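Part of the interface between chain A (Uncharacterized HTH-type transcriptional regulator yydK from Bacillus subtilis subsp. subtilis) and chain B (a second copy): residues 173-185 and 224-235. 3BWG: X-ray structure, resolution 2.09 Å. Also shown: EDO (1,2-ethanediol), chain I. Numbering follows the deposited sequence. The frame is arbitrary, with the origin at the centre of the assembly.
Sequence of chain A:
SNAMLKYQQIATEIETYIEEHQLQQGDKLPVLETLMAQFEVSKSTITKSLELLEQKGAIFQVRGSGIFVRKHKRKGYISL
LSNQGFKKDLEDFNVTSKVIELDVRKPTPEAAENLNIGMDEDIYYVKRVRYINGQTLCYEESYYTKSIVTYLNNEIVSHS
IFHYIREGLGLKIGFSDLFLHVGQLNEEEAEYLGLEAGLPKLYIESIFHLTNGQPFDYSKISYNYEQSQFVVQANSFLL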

# COMPACT_ATOMS: atom_id res chain seq x y z
N ILE A 173 -14.08 -0.22 11.34
CA ILE A 173 -13.60 0.06 10.01
C ILE A 173 -12.69 -1.13 9.62
O ILE A 173 -11.78 -1.51 10.38
CB ILE A 173 -12.88 1.48 9.93
CG1 ILE A 173 -13.93 2.63 10.03
CG2 ILE A 173 -12.02 1.60 8.67
CD1 ILE A 173 -13.35 4.04 10.34
N GLY A 174 -12.99 -1.75 8.48
CA GLY A 174 -12.21 -2.86 8.01
C GLY A 174 -11.23 -2.46 6.91
O GLY A 174 -10.42 -1.51 7.07
N PHE A 175 -11.29 -3.16 5.80
CA PHE A 175 -10.27 -3.02 4.79
C PHE A 175 -10.58 -1.88 3.79
O PHE A 175 -11.67 -1.34 3.75
CB PHE A 175 -10.04 -4.37 4.09
CG PHE A 175 -11.25 -4.89 3.31
CD1 PHE A 175 -11.50 -4.46 2.00
CD2 PHE A 175 -12.15 -5.77 3.90
CE1 PHE A 175 -12.60 -4.98 1.26
CE2 PHE A 175 -13.28 -6.24 3.18
CZ PHE A 175 -13.48 -5.87 1.86
N SER A 176 -9.58 -1.52 3.00
CA SER A 176 -9.76 -0.51 1.97
C SER A 176 -8.89 -0.78 0.75
O SER A 176 -7.86 -1.49 0.82
CB SER A 176 -9.46 0.88 2.53
OG SER A 176 -8.08 1.00 2.83
N ASP A 177 -9.33 -0.20 -0.36
CA ASP A 177 -8.64 -0.23 -1.65
C ASP A 177 -8.40 1.21 -2.10
O ASP A 177 -9.31 2.02 -2.06
CB ASP A 177 -9.51 -0.98 -2.68
CG ASP A 177 -9.64 -2.49 -2.36
OD1 ASP A 177 -8.71 -3.07 -1.74
OD2 ASP A 177 -10.68 -3.10 -2.70
N LEU A 178 -7.18 1.50 -2.54
CA LEU A 178 -6.80 2.81 -3.06
C LEU A 178 -6.27 2.63 -4.49
O LEU A 178 -5.45 1.75 -4.76
CB LEU A 178 -5.70 3.42 -2.22
CG LEU A 178 -5.97 4.10 -0.87
CD1 LEU A 178 -6.71 3.26 0.14
CD2 LEU A 178 -4.63 4.60 -0.28
N PHE A 179 -6.81 3.45 -5.38
CA PHE A 179 -6.46 3.50 -6.78
C PHE A 179 -5.85 4.88 -7.02
O PHE A 179 -6.47 5.90 -6.74
CB PHE A 179 -7.72 3.29 -7.61
CG PHE A 179 -8.37 1.99 -7.38
CD1 PHE A 179 -7.85 0.83 -7.95
CD2 PHE A 179 -9.49 1.88 -6.55
CE1 PHE A 179 -8.47 -0.42 -7.72
CE2 PHE A 179 -10.11 0.62 -6.32
CZ PHE A 179 -9.62 -0.51 -6.91
N LEU A 180 -4.61 4.86 -7.49
CA LEU A 180 -3.78 6.03 -7.49
C LEU A 180 -3.46 6.33 -8.95
O LEU A 180 -3.04 5.43 -9.70
CB LEU A 180 -2.49 5.73 -6.77
CG LEU A 180 -2.34 5.67 -5.23
CD1 LEU A 180 -2.86 4.38 -4.65
CD2 LEU A 180 -0.86 5.80 -4.91
N HIS A 181 -3.64 7.59 -9.34
CA HIS A 181 -3.46 7.99 -10.70
C HIS A 181 -2.64 9.29 -10.61
O HIS A 181 -2.68 9.96 -9.59
CB HIS A 181 -4.81 8.24 -11.40
CG HIS A 181 -5.91 7.31 -10.99
ND1 HIS A 181 -6.57 7.41 -9.77
CD2 HIS A 181 -6.48 6.25 -11.63
CE1 HIS A 181 -7.51 6.48 -9.70
NE2 HIS A 181 -7.47 5.76 -10.81
N VAL A 182 -1.88 9.60 -11.65
CA VAL A 182 -1.19 10.88 -11.75
C VAL A 182 -1.75 11.63 -12.95
O VAL A 182 -1.96 11.03 -14.01
CB VAL A 182 0.33 10.70 -11.88
CG1 VAL A 182 1.01 12.02 -12.19
CG2 VAL A 182 0.88 10.16 -10.55
N GLY A 183 -2.02 12.93 -12.76
CA GLY A 183 -2.40 13.77 -13.89
C GLY A 183 -2.18 15.27 -13.70
O GLY A 183 -1.38 15.70 -12.87
N GLN A 184 -2.90 16.05 -14.51
CA GLN A 184 -2.82 17.50 -14.52
C GLN A 184 -4.02 18.07 -13.78
O GLN A 184 -5.14 17.57 -13.93
CB GLN A 184 -2.76 18.01 -15.95
CG GLN A 184 -1.44 17.62 -16.61
CD GLN A 184 -1.23 18.22 -17.98
OE1 GLN A 184 -1.77 17.73 -18.98
NE2 GLN A 184 -0.39 19.22 -18.05
N LEU A 185 -3.78 19.09 -12.94
CA LEU A 185 -4.89 19.79 -12.26
C LEU A 185 -5.85 20.45 -13.29
O LEU A 185 -5.42 20.91 -14.33
CB LEU A 185 -4.32 20.86 -11.34
CG LEU A 185 -3.60 20.40 -10.08
CD1 LEU A 185 -2.73 21.54 -9.58
CD2 LEU A 185 -4.63 19.96 -9.04
C1 EDO I . 1.84 7.99 -13.10
O1 EDO I . 1.57 6.67 -12.75
C2 EDO I . 3.34 8.08 -13.15
O2 EDO I . 3.60 9.42 -13.43
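Chain B, residues 224-235: NYEQSQFVVQAN

Chain A runs as an extended strand from Ile A173 to Gln A184, and chain B pairs with it edge to edge through strand residues up to Ala B234, so that one antiparallel sheet spans the two copies. The strand axes approach to 4.8 Å, with an angle of 160° between their N-to-C directions. The register sets Ser A176 against Ala B234, Leu A178 against Val B232 and Leu A180 against Phe B230, and each of these pairs closes a reciprocal two-bond ring: Ser A176 N to Ala B234 O 2.9 Å and Ala B234 N to Ser A176 O 2.8 Å; Leu A178 N to Val B232 O 3.0 Å and Val B232 N to Leu A178 O 3.1 Å; Leu A180 N to Phe B230 O 2.8 Å and Phe B230 N to Leu A180 O 2.9 Å. Between these rings lie the non-hydrogen-bonded pairs Asp A177 with Gln B233 (CA to CA 4.8 Å) and Phe A179 with Val B231 (CA to CA 4.7 Å). Ahead of its strand, chain B makes a type I turn from Asn B224 to Gln B227, which Gln B227 N closes on Asn B224 O at 3.0 Å.

Side chains alternate between the two sheet faces. On one, Leu A180 CD1 lies 3.9 Å from Val B232 CG1, and Ser A176 OG lies 3.6 Å from Ala B234 CB. On the other, Phe A179 CE1 reaches Val B231 CG2 at 3.5 Å and Asp A177 OD1 approaches Gln B233 CG at 3.5 Å. Beyond the ladder Val A182 points toward chain B, its CG1 3.8 Å from Tyr B225 CB. Ethanediol, probably from the crystallisation liquor, fills space nearby: its O1 donates to Ser B228 OG at 2.6 Å, and its C1 lies 3.3 Å from Val A182 CB.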

# COMPACT_ATOMS: atom_id res chain seq x y z
N ASN B 224 5.67 6.87 -16.33
CA ASN B 224 4.86 7.54 -17.34
C ASN B 224 3.40 7.66 -16.87
O ASN B 224 2.68 6.64 -16.80
CB ASN B 224 4.99 6.71 -18.64
CG ASN B 224 4.20 7.25 -19.79
OD1 ASN B 224 3.20 7.98 -19.62
ND2 ASN B 224 4.62 6.88 -20.99
N TYR B 225 2.95 8.88 -16.56
CA TYR B 225 1.60 9.13 -16.07
C TYR B 225 0.48 8.67 -17.01
O TYR B 225 -0.65 8.43 -16.57
CB TYR B 225 1.41 10.62 -15.69
CG TYR B 225 1.11 11.55 -16.84
CD1 TYR B 225 -0.18 12.00 -17.06
CD2 TYR B 225 2.12 11.96 -17.70
CE1 TYR B 225 -0.48 12.86 -18.14
CE2 TYR B 225 1.85 12.82 -18.80
CZ TYR B 225 0.55 13.26 -18.99
OH TYR B 225 0.27 14.10 -20.01
N GLU B 226 0.79 8.50 -18.29
CA GLU B 226 -0.22 8.05 -19.26
C GLU B 226 -0.31 6.54 -19.39
O GLU B 226 -1.18 6.06 -20.10
CB GLU B 226 0.05 8.59 -20.69
CG GLU B 226 0.45 10.00 -20.81
CD GLU B 226 0.34 10.46 -22.28
OE1 GLU B 226 1.03 9.90 -23.17
OE2 GLU B 226 -0.48 11.37 -22.52
N GLN B 227 0.62 5.80 -18.78
CA GLN B 227 0.71 4.35 -19.04
C GLN B 227 0.71 3.54 -17.72
O GLN B 227 0.99 2.33 -17.71
CB GLN B 227 1.95 3.99 -19.86
CG GLN B 227 2.10 4.69 -21.22
CD GLN B 227 1.10 4.19 -22.23
OE1 GLN B 227 0.60 3.08 -22.11
NE2 GLN B 227 0.77 5.01 -23.23
N SER B 228 0.39 4.20 -16.62
CA SER B 228 0.47 3.53 -15.29
C SER B 228 -0.52 4.13 -14.29
O SER B 228 -0.89 5.31 -14.38
CB SER B 228 1.89 3.59 -14.77
OG SER B 228 2.23 4.93 -14.54
N GLN B 229 -1.02 3.28 -13.41
CA GLN B 229 -1.87 3.68 -12.31
C GLN B 229 -1.81 2.50 -11.42
O GLN B 229 -1.63 1.39 -11.94
CB GLN B 229 -3.32 3.91 -12.72
CG GLN B 229 -3.91 2.89 -13.69
CD GLN B 229 -3.59 3.24 -15.12
OE1 GLN B 229 -3.74 4.40 -15.51
NE2 GLN B 229 -3.17 2.28 -15.91
N PHE B 230 -1.99 2.73 -10.11
CA PHE B 230 -1.61 1.75 -9.06
C PHE B 230 -2.72 1.42 -8.09
O PHE B 230 -3.56 2.25 -7.81
CB PHE B 230 -0.37 2.23 -8.28
CG PHE B 230 0.79 2.55 -9.18
CD1 PHE B 230 1.73 1.56 -9.50
CD2 PHE B 230 0.93 3.81 -9.72
CE1 PHE B 230 2.76 1.80 -10.40
CE2 PHE B 230 1.99 4.09 -10.61
CZ PHE B 230 2.90 3.04 -10.95
N VAL B 231 -2.73 0.19 -7.63
CA VAL B 231 -3.62 -0.21 -6.58
C VAL B 231 -2.83 -0.71 -5.35
O VAL B 231 -1.70 -1.24 -5.44
CB VAL B 231 -4.71 -1.24 -7.06
CG1 VAL B 231 -4.08 -2.57 -7.66
CG2 VAL B 231 -5.67 -1.54 -5.94
N VAL B 232 -3.45 -0.49 -4.19
CA VAL B 232 -2.98 -1.05 -2.95
C VAL B 232 -4.18 -1.43 -2.09
O VAL B 232 -5.20 -0.69 -2.02
CB VAL B 232 -1.94 -0.13 -2.25
CG1 VAL B 232 -2.34 1.25 -2.32
CG2 VAL B 232 -1.59 -0.63 -0.82
N GLN B 233 -4.06 -2.63 -1.52
CA GLN B 233 -5.06 -3.20 -0.66
C GLN B 233 -4.53 -3.03 0.74
O GLN B 233 -3.38 -3.38 1.02
CB GLN B 233 -5.30 -4.68 -0.96
CG GLN B 233 -5.86 -4.97 -2.34
CD GLN B 233 -6.28 -6.46 -2.58
OE1 GLN B 233 -6.87 -6.76 -3.61
NE2 GLN B 233 -5.98 -7.36 -1.62
N ALA B 234 -5.35 -2.45 1.62
CA ALA B 234 -4.97 -2.26 3.01
C ALA B 234 -5.92 -3.03 3.90
O ALA B 234 -7.14 -3.01 3.70
CB ALA B 234 -5.00 -0.75 3.36
N ASN B 235 -5.37 -3.74 4.88
CA ASN B 235 -6.20 -4.51 5.80
C ASN B 235 -6.04 -4.02 7.24
O ASN B 235 -6.41 -2.87 7.54
CB ASN B 235 -5.98 -6.03 5.62
CG ASN B 235 -6.35 -6.50 4.17
OD1 ASN B 235 -7.38 -7.16 3.95
ND2 ASN B 235 -5.51 -6.14 3.18
O HOH W 1 -1.06 7.80 -13.78